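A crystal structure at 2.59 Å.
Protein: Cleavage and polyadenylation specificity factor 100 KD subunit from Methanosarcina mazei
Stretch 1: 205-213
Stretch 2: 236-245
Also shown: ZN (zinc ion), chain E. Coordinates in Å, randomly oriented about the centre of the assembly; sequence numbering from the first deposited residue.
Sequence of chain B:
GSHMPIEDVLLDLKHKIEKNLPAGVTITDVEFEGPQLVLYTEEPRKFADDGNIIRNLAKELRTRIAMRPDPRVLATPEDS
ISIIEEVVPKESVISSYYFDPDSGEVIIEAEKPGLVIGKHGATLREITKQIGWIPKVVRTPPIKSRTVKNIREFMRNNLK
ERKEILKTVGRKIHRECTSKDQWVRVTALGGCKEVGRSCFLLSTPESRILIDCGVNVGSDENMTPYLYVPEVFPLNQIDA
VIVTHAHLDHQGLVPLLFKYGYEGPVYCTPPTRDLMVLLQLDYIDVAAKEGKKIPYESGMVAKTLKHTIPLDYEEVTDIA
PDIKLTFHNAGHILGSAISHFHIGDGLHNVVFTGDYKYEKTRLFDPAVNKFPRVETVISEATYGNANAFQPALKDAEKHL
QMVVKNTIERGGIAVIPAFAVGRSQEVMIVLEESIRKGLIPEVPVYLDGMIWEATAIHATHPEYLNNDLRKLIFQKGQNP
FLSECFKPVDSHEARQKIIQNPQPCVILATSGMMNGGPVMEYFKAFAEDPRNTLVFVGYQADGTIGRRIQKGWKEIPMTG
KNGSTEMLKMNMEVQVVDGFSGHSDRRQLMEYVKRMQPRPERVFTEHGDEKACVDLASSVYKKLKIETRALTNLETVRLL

Stretch 1, residues 205-213: PESRILIDC
Stretch 2 236-245: NQIDAVIVTH

Neighbouring parallel strands are joined by a backbone ladder and can also be fastened at their ends by side chains, and two stretches of this archaeal polyadenylation factor subunit illustrate the principle. The strand through Ile209 to Ile211 and the one through Val241 and Ile242 run in the same direction, their axes 25° apart and 4.6 Å at closest approach. Backbone torsions are extended, from -137/122 at Arg208 to -101/118 at Ile211, and -119/130 and -107/131 at Val241 and Ile242. Leu210 lies beside Val241 and Ile211 beside Ile242, each pair with CA atoms 4.7 Å apart.

The ladder follows the parallel pattern, in which one residue bonds to two that flank its partner. Leu210 N donates to Ala240 O (3.0 Å), and Leu210 O accepts from Ile242 N (2.7 Å), so Leu210 brackets Val241; the CA of Val241 also approaches Leu210 O at 3.2 Å as a CA-H...O contact. Ile242 O in turn receives Asp212 N (2.7 Å). At the other end, Asp239 N reaches Arg208 O at 2.9 Å with a more bent angle of 137°; Asp239 has phi/psi of -67/-38.

Apolar side chains alternate between the faces of the sheet. Ile209, Ile211, Ala240 and Ile242 share one face, where Ile209 CG2 touches Ile242 CD1 at 3.4 Å and Ile209 CD1 lies 4.1 Å from Ala240 CB. Ile209 is m,m; Ile242 has chi1 m and chi2 p. Leu210 and Val241 occupy the other face, with Leu210 CB 4.0 Å from Val241 CG2; Val241 is t, whereas Leu210 has an off-well chi1 of -145° and chi2 of 55°.

Polar side chains secure both ends. Arg208 (chi1 -74°, chi2 145°, chi3 -61°, chi4 -91°) directs NE to Gln237 O at 2.8 Å and 166°, with the acceptor near the guanidinium plane. Arg208 NH2 forms a long salt bridge of 3.9 Å with Asp239 OD1, which lies well out of that plane, so the attraction is one of charge without a directed N-H. At the last rung, Asp212 has positive phi (66/156), and its m side chain uses both carboxylate oxygens: OD1 accepts Thr244 N at 2.9 Å, and OD2 accepts Thr244 OG1 at 2.8 Å. Thr244 adopts p, with phi/psi of -77/-36, and its OG1 also accepts His245 ND1 at 3.1 Å. His245 (chi1 65°, chi2 -71°) binds zinc through NE2, 2.2 Å from ZN, which links the strand pairing to the metal site.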

# COMPACT_ATOMS: atom_id res chain seq x y z
N PRO B 205 -10.04 -0.58 -8.32
CA PRO B 205 -9.32 -1.27 -9.38
C PRO B 205 -9.09 -0.42 -10.62
O PRO B 205 -8.16 -0.70 -11.39
CB PRO B 205 -10.21 -2.48 -9.69
CG PRO B 205 -11.00 -2.72 -8.46
CD PRO B 205 -11.13 -1.39 -7.74
N GLU B 206 -9.94 0.60 -10.82
CA GLU B 206 -9.85 1.44 -12.03
C GLU B 206 -9.19 2.78 -11.72
O GLU B 206 -8.81 3.50 -12.62
CB GLU B 206 -11.25 1.77 -12.57
CG GLU B 206 -12.26 0.61 -12.63
CD GLU B 206 -12.08 -0.33 -13.82
OE1 GLU B 206 -11.30 0.00 -14.76
OE2 GLU B 206 -12.75 -1.40 -13.83
N SER B 207 -9.06 3.15 -10.46
CA SER B 207 -8.80 4.52 -10.19
C SER B 207 -7.99 4.77 -8.95
O SER B 207 -8.07 4.02 -7.97
CB SER B 207 -10.13 5.26 -10.12
OG SER B 207 -10.81 5.02 -11.33
N ARG B 208 -7.22 5.84 -9.02
CA ARG B 208 -6.36 6.27 -7.95
C ARG B 208 -6.50 7.76 -7.83
O ARG B 208 -6.36 8.48 -8.81
CB ARG B 208 -4.93 5.85 -8.27
CG ARG B 208 -4.72 4.34 -8.09
CD ARG B 208 -3.77 3.78 -9.06
NE ARG B 208 -4.25 3.97 -10.44
CZ ARG B 208 -5.02 3.11 -11.14
NH1 ARG B 208 -5.42 1.96 -10.61
NH2 ARG B 208 -5.40 3.43 -12.39
N ILE B 209 -6.91 8.19 -6.64
CA ILE B 209 -7.22 9.56 -6.35
C ILE B 209 -6.34 9.91 -5.20
O ILE B 209 -6.25 9.17 -4.25
CB ILE B 209 -8.75 9.77 -5.95
CG1 ILE B 209 -9.67 9.22 -7.06
CG2 ILE B 209 -9.09 11.19 -5.81
CD1 ILE B 209 -9.34 9.74 -8.47
N LEU B 210 -5.72 11.08 -5.30
CA LEU B 210 -4.88 11.61 -4.25
C LEU B 210 -5.62 12.73 -3.56
O LEU B 210 -5.98 13.70 -4.22
CB LEU B 210 -3.57 12.10 -4.86
CG LEU B 210 -2.27 11.95 -4.10
CD1 LEU B 210 -1.96 10.54 -3.66
CD2 LEU B 210 -1.23 12.48 -5.04
N ILE B 211 -5.88 12.61 -2.26
CA ILE B 211 -6.47 13.70 -1.53
C ILE B 211 -5.36 14.40 -0.75
O ILE B 211 -4.73 13.81 0.12
CB ILE B 211 -7.60 13.25 -0.60
CG1 ILE B 211 -8.77 12.67 -1.40
CG2 ILE B 211 -8.10 14.45 0.24
CD1 ILE B 211 -8.83 11.13 -1.56
N ASP B 212 -5.16 15.68 -1.09
CA ASP B 212 -4.16 16.56 -0.48
C ASP B 212 -2.71 16.11 -0.78
O ASP B 212 -2.44 14.96 -1.10
CB ASP B 212 -4.40 16.77 1.04
CG ASP B 212 -5.64 17.68 1.34
OD1 ASP B 212 -6.08 18.39 0.40
OD2 ASP B 212 -6.17 17.69 2.53
N CYS B 213 -1.79 17.07 -0.71
CA CYS B 213 -0.41 16.81 -0.73
C CYS B 213 0.35 17.93 -0.07
O CYS B 213 0.85 18.80 -0.77
CB CYS B 213 0.04 16.64 -2.15
SG CYS B 213 1.67 15.92 -2.17
N ASN B 236 1.73 9.13 -13.37
CA ASN B 236 0.70 9.05 -14.41
C ASN B 236 -0.47 8.09 -14.07
O ASN B 236 -1.56 8.20 -14.61
CB ASN B 236 1.31 8.69 -15.76
CG ASN B 236 1.78 7.24 -15.82
OD1 ASN B 236 1.41 6.40 -14.99
ND2 ASN B 236 2.60 6.95 -16.83
N GLN B 237 -0.24 7.16 -13.14
CA GLN B 237 -1.32 6.28 -12.66
C GLN B 237 -2.35 7.05 -11.80
O GLN B 237 -3.32 6.43 -11.34
CB GLN B 237 -0.74 5.10 -11.84
CG GLN B 237 -0.56 5.37 -10.32
CD GLN B 237 0.04 4.18 -9.55
OE1 GLN B 237 -0.69 3.42 -8.93
NE2 GLN B 237 1.40 4.03 -9.59
N ILE B 238 -2.12 8.34 -11.53
CA ILE B 238 -3.04 9.08 -10.69
C ILE B 238 -4.10 9.83 -11.51
O ILE B 238 -3.80 10.77 -12.22
CB ILE B 238 -2.33 10.11 -9.78
CG1 ILE B 238 -1.16 9.47 -9.01
CG2 ILE B 238 -3.31 10.65 -8.82
CD1 ILE B 238 -1.58 8.51 -7.95
N ASP B 239 -5.36 9.44 -11.34
CA ASP B 239 -6.46 10.07 -12.03
C ASP B 239 -6.71 11.53 -11.63
O ASP B 239 -7.04 12.37 -12.50
CB ASP B 239 -7.72 9.23 -11.84
CG ASP B 239 -7.61 7.86 -12.53
OD1 ASP B 239 -6.60 7.11 -12.30
OD2 ASP B 239 -8.54 7.53 -13.35
N ALA B 240 -6.54 11.84 -10.35
CA ALA B 240 -6.81 13.21 -9.87
C ALA B 240 -6.17 13.53 -8.54
O ALA B 240 -5.81 12.67 -7.79
CB ALA B 240 -8.28 13.45 -9.79
N VAL B 241 -6.01 14.81 -8.28
CA VAL B 241 -5.58 15.29 -7.00
C VAL B 241 -6.72 16.16 -6.50
O VAL B 241 -7.23 16.99 -7.25
CB VAL B 241 -4.23 16.07 -7.10
CG1 VAL B 241 -3.88 16.73 -5.80
CG2 VAL B 241 -3.07 15.09 -7.52
N ILE B 242 -7.17 15.93 -5.27
CA ILE B 242 -8.13 16.82 -4.65
C ILE B 242 -7.45 17.65 -3.58
O ILE B 242 -6.74 17.14 -2.75
CB ILE B 242 -9.32 16.04 -4.11
CG1 ILE B 242 -10.25 15.67 -5.27
CG2 ILE B 242 -10.14 16.88 -3.15
CD1 ILE B 242 -9.85 14.48 -6.06
N VAL B 243 -7.67 18.95 -3.59
CA VAL B 243 -7.17 19.83 -2.55
C VAL B 243 -8.39 20.24 -1.71
O VAL B 243 -9.34 20.86 -2.21
CB VAL B 243 -6.47 21.06 -3.16
CG1 VAL B 243 -6.06 22.01 -2.09
CG2 VAL B 243 -5.25 20.65 -4.04
N THR B 244 -8.35 19.90 -0.44
CA THR B 244 -9.49 20.10 0.43
C THR B 244 -9.62 21.56 0.86
O THR B 244 -10.73 22.06 0.99
CB THR B 244 -9.36 19.26 1.69
OG1 THR B 244 -8.16 19.64 2.34
CG2 THR B 244 -9.29 17.78 1.39
N HIS B 245 -8.49 22.24 1.06
CA HIS B 245 -8.50 23.67 1.36
C HIS B 245 -7.10 24.22 1.16
O HIS B 245 -6.17 23.46 0.93
CB HIS B 245 -9.04 24.00 2.77
CG HIS B 245 -8.20 23.49 3.90
ND1 HIS B 245 -8.10 22.15 4.22
CD2 HIS B 245 -7.44 24.15 4.82
CE1 HIS B 245 -7.32 22.01 5.28
NE2 HIS B 245 -6.93 23.21 5.68
ZN ZN E . -6.19 23.83 7.64